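Heme peroxidase (Bacteroides thetaiotaomicron, PDB 2GVK) probably acts as a dye-decolorizing heme peroxidase, using hydrogen peroxide to oxidise dyes and related substrates at a heme cofactor. Local coordinates at residues 25-30 and 247-252; 111-116 and 126-131; 138-143 and 260-265. All coordinates share one frame; numbering follows the deposited sequence.

Interaction 1. Residues 25-30 and 247-252; sequences VIFIVY and ANMPFA. With EDO (1,2-ethanediol), chain H.
Met249, incorporated as selenomethionine, lays its CB and CG against the outer rim of the Phe27 ring. The two side chains cross at about a right angle, and the closest approach is CG of Met249 to CZ of Phe27, 3.7 Å. CB of Met249 sits in the ring plane, 3.9 Å from Phe27 CE2, so the ring presents its edge to this aliphatic segment and keeps its faces for other partners. Tyr262 stacks on one face, while His112 lies on the opposite side, its ring nearly parallel to that of Phe27. Beyond CG the selenomethionine chain bends twice, at chi2 (-47°) and chi3 (-78°), which folds its terminal methyl back toward the neighbouring valine: CE of Met249 lies 4.2 Å from CG1 of Val25, a loose approach drawn from one of the two conformers deposited for Val25. The backbones stay well apart, with 8.1 Å between CA of Val25 and CA of Met249, too far for strand pairing. Such a meeting of side chains between strands that do not pair illustrates how a barrel is filled: strand 24-32 belongs to the N-terminal Dyp-type half and strand 245-253 to the C-terminal half, each half contributing four antiparallel strands in the ferredoxin-like manner of this family. Van der Waals contact is the cement here, and Gln21 and an unidentified bound molecule also lie close to Met249. On the other side of the strand, Asn248 turns away from 25-30. Its ND2 donates to O2 of an ethanediol at 3.0 Å, and the same nitrogen is hydrogen-bonded to Asp158, the aspartate of a Gly-x-x-Asp-Gly sequence that marks dye-decolorizing peroxidases.

Interaction 2. Residues 111-116 and 126-131; sequences FHIRAK and SILDEK. With EDO (1,2-ethanediol), chain J.
Leu128 reaches from the helix onto the strand and sets one methyl over a face of the Phe111 ring, displaced toward its CG-CD1 side. Its CD1 stands 3.7 Å from the centroid of the Phe111 ring, 15° off the ring normal, a CH-pi contact made over the face. The second methyl takes a more peripheral place, CD2 of Leu128 coming 3.9 Å from CE1 of Phe111 at the far rim. Both residues carry CG anti to their own carbonyl carbon (chi1 -67° in each), and with their side chains entering from opposite directions both leucine methyls rest on the same face. Ile113, two residues along the same side of the strand, adds a lighter touch, its CD1 being 4.3 Å from CD1 of Leu128. Without the ring, as with an alanine in place of Phe111, both methyls of Leu128 would lose their support, and a gap would probably open between helix and sheet. Val45 and Met52 of helix 38-59 also pack on Leu128, which is buried in an apolar seam. The neighbouring position on the helix behaves quite differently. Asp129 is partly exposed at a subunit boundary: its OD1 accepts a hydrogen bond from O2 of an ethanediol at 2.6 Å, its OD2 is bonded to Tyr259 of the second subunit, and the diol in turn reaches the Ser255 carbonyl of that subunit. Lys131, also partly exposed, pairs with Asp44 by a salt bridge. Strand 109-115, helix 118-131 and strand 136-145 follow one another in the chain, with strand 24-32 inserted between the two strands, so this packing belongs to the split beta-alpha-beta unit of a ferredoxin-like half, in which the helix lies against one face of the antiparallel sheet.

Interaction 3. Residues 138-143 and 260-265; sequences SVDETH and GTYFIG
The Tyr262 ring meets Asp140 edge on and Thr142 obliquely. Asp140 OD2 lies in the ring plane, 3.8 Å from CE2 of Tyr262, and the carboxylate and ring planes are only 22° apart. CB of Thr142 lies 3.7 Å from CD2 of Tyr262. With CG anti to the backbone N (chi1 -158°), Tyr262 extends from its strand so that its hydroxyl passes the threonine and draws level with the aspartate. Asp140 OD2 and the phenol share a bridging water: it donates to OD2 at 2.6 Å and is hydrogen-bonded to Tyr262 OH at 2.7 Å. Thr142 OG1 in turn donates to the syn lone pair of Asp140 OD2, 2.7 Å away, tying together two residues of one strand. A classic beta bulge, with Val139 and Asp140 both facing Val29, interrupts strand 136-145 here. On the reverse side, His143 NE2 donates almost straight to Glu141 OE2 (2.6 Å, 171°), and Glu141 OE1 is bonded to Ser255 of the second subunit. Lys192 forms a salt bridge with OD1 of Asp140. The threonine hydroxyl and the water at OD2, with a lysine at OD1, should restrict rotation of the carboxylate and probably spread its negative charge, while the water extends the polar network to the phenol.

How the interactions relate
Interactions 1 and 3 lie only about 4 Å apart between centres, each buried about 8 Å from the centre of the chain, and both join the N-terminal half to the C-terminal half. Strands 24-32 and 136-145 are neighbours in the sheet, as are 245-253 and 258-267, so the two contacts bridge neighbouring pairs of strands, one from each half, by different means: interaction 1 is wholly apolar, interaction 3 adds a carboxylate, a hydroxyl and a water. Interaction 2 stays within the N-terminal half and joins helix to sheet through hydrocarbon, buried where it touches but farther out, about 16 Å from the centre, with exposed polar helix residues beside it. Strand 109-115 pairs with 24-32, linking it to interaction 1.

Interaction 1. Residues 25-30 and 247-252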
loop_
_atom_site.group_PDB
_atom_site.type_symbol
_atom_site.label_atom_id
_atom_site.label_comp_id
_atom_site.label_asym_id
_atom_site.label_seq_id
_atom_site.Cartn_x
_atom_site.Cartn_y
_atom_site.Cartn_z
ATOM N N VAL A 25 -9.254 -11.534 -13.126
ATOM C CA VAL A 25 -9.308 -11.699 -14.580
ATOM C C VAL A 25 -10.677 -12.127 -15.059
ATOM O O VAL A 25 -11.361 -12.865 -14.406
ATOM C CB VAL A 25 -8.222 -12.743 -15.083
ATOM C CG1 VAL A 25 -8.510 -14.123 -14.555
ATOM C CG2 VAL A 25 -8.144 -12.760 -16.611
ATOM N N ILE A 26 -11.065 -11.595 -16.215
ATOM C CA ILE A 26 -12.256 -12.024 -16.911
ATOM C C ILE A 26 -11.847 -12.473 -18.289
ATOM O O ILE A 26 -11.105 -11.766 -18.991
ATOM C CB ILE A 26 -13.298 -10.894 -17.061
ATOM C CG1 ILE A 26 -13.790 -10.428 -15.700
ATOM C CG2 ILE A 26 -14.466 -11.392 -17.893
ATOM C CD1 ILE A 26 -14.790 -9.306 -15.762
ATOM N N PHE A 27 -12.214 -13.697 -18.634
ATOM C CA PHE A 27 -12.050 -14.220 -20.017
ATOM C C PHE A 27 -13.432 -14.329 -20.651
ATOM O O PHE A 27 -14.284 -15.082 -20.165
ATOM C CB PHE A 27 -11.404 -15.612 -20.038
ATOM C CG PHE A 27 -10.068 -15.687 -19.360
ATOM C CD1 PHE A 27 -8.913 -15.411 -20.052
ATOM C CD2 PHE A 27 -9.964 -16.171 -18.055
ATOM C CE1 PHE A 27 -7.674 -15.577 -19.441
ATOM C CE2 PHE A 27 -8.747 -16.308 -17.457
ATOM C CZ PHE A 27 -7.598 -16.043 -18.172
ATOM N N ILE A 28 -13.655 -13.592 -21.732
ATOM C CA ILE A 28 -14.917 -13.669 -22.467
ATOM C C ILE A 28 -14.680 -14.095 -23.916
ATOM O O ILE A 28 -13.875 -13.505 -24.615
ATOM C CB ILE A 28 -15.651 -12.314 -22.460
ATOM C CG1 ILE A 28 -16.163 -12.000 -21.058
ATOM C CG2 ILE A 28 -16.780 -12.337 -23.409
ATOM C CD1 ILE A 28 -16.641 -10.582 -20.893
ATOM N N VAL A 29 -15.391 -15.138 -24.348
ATOM C CA VAL A 29 -15.404 -15.536 -25.727
ATOM C C VAL A 29 -16.814 -15.352 -26.262
ATOM O O VAL A 29 -17.786 -15.834 -25.671
ATOM C CB VAL A 29 -14.948 -16.997 -25.914
ATOM C CG1 VAL A 29 -15.082 -17.431 -27.363
ATOM C CG2 VAL A 29 -13.519 -17.148 -25.448
ATOM N N TYR A 30 -16.912 -14.590 -27.343
ATOM C CA TYR A 30 -18.167 -14.310 -28.009
ATOM C C TYR A 30 -18.197 -14.972 -29.377
ATOM O O TYR A 30 -17.171 -15.049 -30.057
ATOM C CB TYR A 30 -18.303 -12.816 -28.252
ATOM C CG TYR A 30 -18.635 -11.954 -27.055
ATOM C CD1 TYR A 30 -19.817 -12.116 -26.380
ATOM C CD2 TYR A 30 -17.886 -10.809 -26.780
ATOM C CE1 TYR A 30 -20.209 -11.223 -25.371
ATOM C CE2 TYR A 30 -18.266 -9.925 -25.777
ATOM C CZ TYR A 30 -19.425 -10.146 -25.078
ATOM O OH TYR A 30 -19.844 -9.245 -24.128
ATOM N N ALA A 247 -0.432 -17.772 -19.184
ATOM C CA ALA A 247 -1.071 -17.957 -17.876
ATOM C C ALA A 247 -1.749 -19.317 -17.716
ATOM O O ALA A 247 -2.136 -19.958 -18.694
ATOM C CB ALA A 247 -2.051 -16.832 -17.594
ATOM N N ASN A 248 -1.867 -19.754 -16.466
ATOM C CA ASN A 248 -2.804 -20.797 -16.087
ATOM C C ASN A 248 -3.668 -20.356 -14.907
ATOM O O ASN A 248 -3.414 -20.747 -13.758
ATOM C CB ASN A 248 -2.054 -22.078 -15.729
ATOM C CG ASN A 248 -1.482 -22.779 -16.949
ATOM O OD1 ASN A 248 -2.140 -23.613 -17.562
ATOM N ND2 ASN A 248 -0.252 -22.446 -17.298
HETATM N N MSE A 249 -4.679 -19.539 -15.203
HETATM C CA MSE A 249 -5.423 -18.805 -14.185
HETATM C C MSE A 249 -6.451 -19.709 -13.535
HETATM O O MSE A 249 -7.254 -20.336 -14.215
HETATM C CB MSE A 249 -6.139 -17.605 -14.800
HETATM C CG MSE A 249 -5.210 -16.543 -15.348
HETATM SE SE MSE A 249 -3.787 -16.110 -14.086
HETATM C CE MSE A 249 -4.769 -15.003 -12.906
ATOM N N PRO A 250 -6.426 -19.760 -12.210
ATOM C CA PRO A 250 -7.412 -20.514 -11.473
ATOM C C PRO A 250 -8.844 -19.989 -11.672
ATOM O O PRO A 250 -9.059 -18.791 -11.751
ATOM C CB PRO A 250 -6.992 -20.301 -10.005
ATOM C CG PRO A 250 -5.599 -19.937 -10.048
ATOM C CD PRO A 250 -5.357 -19.247 -11.333
ATOM N N PHE A 251 -9.800 -20.905 -11.748
ATOM C CA PHE A 251 -11.217 -20.564 -11.601
ATOM C C PHE A 251 -11.911 -21.705 -10.870
ATOM O O PHE A 251 -11.431 -22.856 -10.890
ATOM C CB PHE A 251 -11.881 -20.276 -12.941
ATOM C CG PHE A 251 -11.998 -21.469 -13.843
ATOM C CD1 PHE A 251 -11.008 -21.762 -14.762
ATOM C CD2 PHE A 251 -13.139 -22.229 -13.845
ATOM C CE1 PHE A 251 -11.155 -22.843 -15.659
ATOM C CE2 PHE A 251 -13.283 -23.301 -14.706
ATOM C CZ PHE A 251 -12.271 -23.586 -15.641
ATOM N N ALA A 252 -12.991 -21.395 -10.165
ATOM C CA ALA A 252 -13.669 -22.427 -9.390
ATOM C C ALA A 252 -15.028 -22.068 -8.934
ATOM O O ALA A 252 -15.318 -20.893 -8.649
ATOM C CB ALA A 252 -12.824 -22.787 -8.155
HETATM C C1 EDO H . -0.051 -25.710 -21.252
HETATM O O1 EDO H . -1.273 -25.964 -22.005
HETATM C C2 EDO H . -0.369 -25.382 -19.772
HETATM O O2 EDO H . 0.726 -24.594 -19.177
#

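Interaction 2. Residues 111-116 and 126-131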
loop_
_atom_site.group_PDB
_atom_site.type_symbol
_atom_site.label_atom_id
_atom_site.label_comp_id
_atom_site.label_asym_id
_atom_site.label_seq_id
_atom_site.Cartn_x
_atom_site.Cartn_y
_atom_site.Cartn_z
ATOM N N PHE A 111 -11.905 -11.505 -25.315
ATOM C CA PHE A 111 -11.459 -10.408 -24.456
ATOM C C PHE A 111 -10.834 -10.986 -23.223
ATOM O O PHE A 111 -11.436 -11.842 -22.549
ATOM C CB PHE A 111 -12.640 -9.470 -24.082
ATOM C CG PHE A 111 -13.200 -8.719 -25.241
ATOM C CD1 PHE A 111 -12.547 -7.625 -25.749
ATOM C CD2 PHE A 111 -14.374 -9.139 -25.867
ATOM C CE1 PHE A 111 -13.057 -6.929 -26.833
ATOM C CE2 PHE A 111 -14.893 -8.428 -26.963
ATOM C CZ PHE A 111 -14.237 -7.339 -27.435
ATOM N N HIS A 112 -9.599 -10.555 -22.947
ATOM C CA HIS A 112 -8.853 -10.980 -21.775
ATOM C C HIS A 112 -8.609 -9.728 -20.934
ATOM O O HIS A 112 -7.814 -8.861 -21.305
ATOM C CB HIS A 112 -7.550 -11.652 -22.219
ATOM C CG HIS A 112 -6.623 -12.019 -21.095
ATOM N ND1 HIS A 112 -5.247 -12.110 -21.267
ATOM C CD2 HIS A 112 -6.866 -12.372 -19.816
ATOM C CE1 HIS A 112 -4.693 -12.486 -20.132
ATOM N NE2 HIS A 112 -5.647 -12.631 -19.225
ATOM N N ILE A 113 -9.349 -9.631 -19.812
ATOM C CA ILE A 113 -9.411 -8.428 -19.007
ATOM C C ILE A 113 -8.787 -8.711 -17.641
ATOM O O ILE A 113 -9.179 -9.652 -16.970
ATOM C CB ILE A 113 -10.889 -7.966 -18.788
ATOM C CG1 ILE A 113 -11.710 -8.129 -20.061
ATOM C CG2 ILE A 113 -10.919 -6.532 -18.302
ATOM C CD1 ILE A 113 -13.184 -7.722 -19.924
ATOM N N ARG A 114 -7.825 -7.872 -17.252
ATOM C CA ARG A 114 -7.016 -8.038 -16.018
ATOM C C ARG A 114 -6.962 -6.715 -15.241
ATOM O O ARG A 114 -6.762 -5.680 -15.839
ATOM C CB ARG A 114 -5.564 -8.422 -16.392
ATOM C CG ARG A 114 -5.394 -9.768 -17.009
ATOM C CD ARG A 114 -3.949 -10.014 -17.446
ATOM N NE ARG A 114 -3.698 -9.483 -18.794
ATOM C CZ ARG A 114 -2.641 -9.815 -19.548
ATOM N NH1 ARG A 114 -1.746 -10.683 -19.100
ATOM N NH2 ARG A 114 -2.508 -9.298 -20.771
ATOM N N ALA A 115 -7.011 -6.782 -13.899
ATOM C CA ALA A 115 -6.777 -5.607 -13.068
ATOM C C ALA A 115 -6.569 -5.995 -11.624
ATOM O O ALA A 115 -6.917 -7.106 -11.204
ATOM C CB ALA A 115 -7.930 -4.636 -13.177
ATOM N N LYS A 116 -6.118 -5.037 -10.841
ATOM C CA LYS A 116 -5.914 -5.267 -9.400
ATOM C C LYS A 116 -7.227 -5.367 -8.640
ATOM O O LYS A 116 -7.256 -5.879 -7.506
ATOM C CB LYS A 116 -5.011 -4.174 -8.790
ATOM C CG LYS A 116 -3.541 -4.387 -9.100
ATOM C CD LYS A 116 -2.645 -3.456 -8.298
ATOM N N SER A 126 -18.672 -4.347 -19.002
ATOM C CA SER A 126 -20.032 -3.855 -19.130
ATOM C C SER A 126 -20.149 -2.908 -20.331
ATOM O O SER A 126 -21.158 -2.905 -21.029
ATOM C CB SER A 126 -20.501 -3.166 -17.828
ATOM O OG SER A 126 -19.906 -1.892 -17.662
ATOM N N ILE A 127 -19.106 -2.131 -20.577
ATOM C CA ILE A 127 -19.115 -1.221 -21.705
ATOM C C ILE A 127 -19.042 -2.024 -23.022
ATOM O O ILE A 127 -19.748 -1.714 -23.969
ATOM C CB ILE A 127 -17.999 -0.182 -21.588
ATOM C CG1 ILE A 127 -18.290 0.748 -20.380
ATOM C CG2 ILE A 127 -17.891 0.628 -22.863
ATOM C CD1 ILE A 127 -17.108 1.517 -19.895
ATOM N N LEU A 128 -18.253 -3.108 -23.029
ATOM C CA LEU A 128 -18.211 -4.025 -24.195
ATOM C C LEU A 128 -19.603 -4.617 -24.455
ATOM O O LEU A 128 -20.055 -4.686 -25.594
ATOM C CB LEU A 128 -17.205 -5.163 -23.970
ATOM C CG LEU A 128 -15.740 -4.781 -23.909
ATOM C CD1 LEU A 128 -14.901 -6.004 -23.530
ATOM C CD2 LEU A 128 -15.267 -4.194 -25.227
ATOM N N ASP A 129 -20.283 -5.018 -23.377
ATOM C CA ASP A 129 -21.642 -5.573 -23.480
ATOM C C ASP A 129 -22.567 -4.572 -24.173
ATOM O O ASP A 129 -23.303 -4.921 -25.100
ATOM C CB ASP A 129 -22.161 -5.917 -22.071
ATOM C CG ASP A 129 -23.612 -6.443 -22.073
ATOM O OD1 ASP A 129 -23.989 -7.237 -22.985
ATOM O OD2 ASP A 129 -24.362 -6.108 -21.103
ATOM N N GLU A 130 -22.516 -3.329 -23.720
ATOM C CA GLU A 130 -23.332 -2.260 -24.281
ATOM C C GLU A 130 -23.002 -1.986 -25.745
ATOM O O GLU A 130 -23.898 -1.864 -26.580
ATOM C CB GLU A 130 -23.151 -0.973 -23.470
ATOM C CG GLU A 130 -23.756 -1.048 -22.067
ATOM C CD GLU A 130 -23.228 0.049 -21.113
ATOM O OE1 GLU A 130 -22.386 0.892 -21.544
ATOM O OE2 GLU A 130 -23.624 0.025 -19.929
ATOM N N LYS A 131 -21.721 -1.898 -26.056
ATOM C CA LYS A 131 -21.296 -1.571 -27.411
ATOM C C LYS A 131 -21.580 -2.698 -28.399
ATOM O O LYS A 131 -21.806 -2.443 -29.600
ATOM C CB LYS A 131 -19.805 -1.224 -27.431
ATOM C CG LYS A 131 -19.459 0.142 -26.877
ATOM C CD LYS A 131 -17.909 0.394 -27.019
ATOM C CE LYS A 131 -17.511 1.783 -26.572
ATOM N NZ LYS A 131 -18.143 2.818 -27.420
HETATM C C1 EDO J . -26.360 -9.933 -24.682
HETATM O O1 EDO J . -25.726 -11.221 -24.629
HETATM C C2 EDO J . -26.354 -9.330 -23.297
HETATM O O2 EDO J . -26.468 -7.912 -23.344
#

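Interaction 3. Residues 138-143 and 260-265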
loop_
_atom_site.group_PDB
_atom_site.type_symbol
_atom_site.label_atom_id
_atom_site.label_comp_id
_atom_site.label_asym_id
_atom_site.label_seq_id
_atom_site.Cartn_x
_atom_site.Cartn_y
_atom_site.Cartn_z
ATOM N N SER A 138 -22.744 -14.914 -26.027
ATOM C CA SER A 138 -21.702 -15.484 -25.163
ATOM C C SER A 138 -21.465 -16.958 -25.445
ATOM O O SER A 138 -22.396 -17.746 -25.429
ATOM C CB SER A 138 -22.084 -15.331 -23.703
ATOM O OG SER A 138 -21.029 -15.775 -22.869
ATOM N N VAL A 139 -20.207 -17.314 -25.715
ATOM C CA VAL A 139 -19.793 -18.690 -25.783
ATOM C C VAL A 139 -19.284 -19.142 -24.414
ATOM O O VAL A 139 -19.651 -20.188 -23.938
ATOM C CB VAL A 139 -18.688 -18.908 -26.868
ATOM C CG1 VAL A 139 -18.170 -20.324 -26.830
ATOM C CG2 VAL A 139 -19.228 -18.578 -28.223
ATOM N N ASP A 140 -18.436 -18.331 -23.796
ATOM C CA ASP A 140 -17.959 -18.603 -22.442
ATOM C C ASP A 140 -17.550 -17.328 -21.747
ATOM O O ASP A 140 -17.001 -16.412 -22.369
ATOM C CB ASP A 140 -16.748 -19.548 -22.457
ATOM C CG ASP A 140 -16.274 -19.894 -21.057
ATOM O OD1 ASP A 140 -17.017 -20.610 -20.360
ATOM O OD2 ASP A 140 -15.242 -19.314 -20.591
ATOM N N GLU A 141 -17.871 -17.248 -20.465
ATOM C CA GLU A 141 -17.277 -16.247 -19.568
ATOM C C GLU A 141 -16.755 -16.946 -18.346
ATOM O O GLU A 141 -17.475 -17.719 -17.706
ATOM C CB GLU A 141 -18.289 -15.180 -19.160
ATOM C CG GLU A 141 -17.703 -14.112 -18.245
ATOM C CD GLU A 141 -18.628 -12.891 -18.052
ATOM O OE1 GLU A 141 -19.525 -12.662 -18.899
ATOM O OE2 GLU A 141 -18.467 -12.185 -17.024
ATOM N N THR A 142 -15.480 -16.754 -18.078
ATOM C CA THR A 142 -14.849 -17.326 -16.914
ATOM C C THR A 142 -14.150 -16.235 -16.127
ATOM O O THR A 142 -13.462 -15.361 -16.700
ATOM C CB THR A 142 -13.826 -18.422 -17.307
ATOM O OG1 THR A 142 -14.497 -19.472 -18.028
ATOM C CG2 THR A 142 -13.168 -19.014 -16.078
ATOM N N HIS A 143 -14.350 -16.258 -14.813
ATOM C CA HIS A 143 -13.683 -15.333 -13.926
ATOM C C HIS A 143 -12.577 -16.043 -13.200
ATOM O O HIS A 143 -12.793 -17.094 -12.616
ATOM C CB HIS A 143 -14.659 -14.764 -12.922
ATOM C CG HIS A 143 -15.802 -14.044 -13.539
ATOM N ND1 HIS A 143 -16.953 -13.754 -12.850
ATOM C CD2 HIS A 143 -16.001 -13.613 -14.804
ATOM C CE1 HIS A 143 -17.800 -13.135 -13.658
ATOM N NE2 HIS A 143 -17.247 -13.045 -14.849
ATOM N N GLY A 260 -10.819 -25.529 -11.825
ATOM C CA GLY A 260 -10.248 -25.451 -13.167
ATOM C C GLY A 260 -9.078 -24.503 -13.345
ATOM O O GLY A 260 -8.738 -23.719 -12.462
ATOM N N THR A 261 -8.421 -24.654 -14.492
ATOM C CA THR A 261 -7.360 -23.780 -14.932
ATOM C C THR A 261 -7.754 -23.235 -16.296
ATOM O O THR A 261 -8.128 -23.999 -17.200
ATOM C CB THR A 261 -6.029 -24.550 -15.078
ATOM O OG1 THR A 261 -5.535 -24.908 -13.795
ATOM C CG2 THR A 261 -4.998 -23.711 -15.790
ATOM N N TYR A 262 -7.710 -21.919 -16.445
ATOM C CA TYR A 262 -7.921 -21.304 -17.729
ATOM C C TYR A 262 -6.559 -20.998 -18.329
ATOM O O TYR A 262 -5.849 -20.106 -17.866
ATOM C CB TYR A 262 -8.773 -20.017 -17.591
ATOM C CG TYR A 262 -9.473 -19.599 -18.879
ATOM C CD1 TYR A 262 -8.750 -19.039 -19.929
ATOM C CD2 TYR A 262 -10.846 -19.793 -19.059
ATOM C CE1 TYR A 262 -9.352 -18.698 -21.102
ATOM C CE2 TYR A 262 -11.465 -19.437 -20.248
ATOM C CZ TYR A 262 -10.692 -18.905 -21.276
ATOM O OH TYR A 262 -11.279 -18.525 -22.474
ATOM N N PHE A 263 -6.156 -21.827 -19.285
ATOM C CA PHE A 263 -4.908 -21.638 -19.985
ATOM C C PHE A 263 -5.047 -20.575 -21.031
ATOM O O PHE A 263 -6.002 -20.589 -21.833
ATOM C CB PHE A 263 -4.468 -22.942 -20.661
ATOM C CG PHE A 263 -3.303 -22.767 -21.580
ATOM C CD1 PHE A 263 -2.031 -22.714 -21.084
ATOM C CD2 PHE A 263 -3.489 -22.559 -22.925
ATOM C CE1 PHE A 263 -0.915 -22.487 -21.950
ATOM C CE2 PHE A 263 -2.377 -22.336 -23.783
ATOM C CZ PHE A 263 -1.111 -22.324 -23.275
ATOM N N ILE A 264 -4.094 -19.645 -21.054
ATOM C CA ILE A 264 -4.008 -18.686 -22.125
ATOM C C ILE A 264 -2.521 -18.473 -22.455
ATOM O O ILE A 264 -1.705 -18.238 -21.572
ATOM C CB ILE A 264 -4.725 -17.353 -21.759
ATOM C CG1 ILE A 264 -4.659 -16.376 -22.910
ATOM C CG2 ILE A 264 -4.130 -16.744 -20.477
ATOM C CD1 ILE A 264 -5.656 -15.285 -22.821
ATOM N N GLY A 265 -2.182 -18.633 -23.728
ATOM C CA GLY A 265 -0.806 -18.560 -24.185
ATOM C C GLY A 265 -0.677 -17.659 -25.387
ATOM O O GLY A 265 -1.352 -17.874 -26.410
HETATM O O HOH W 1 -13.780 -17.560 -21.928
#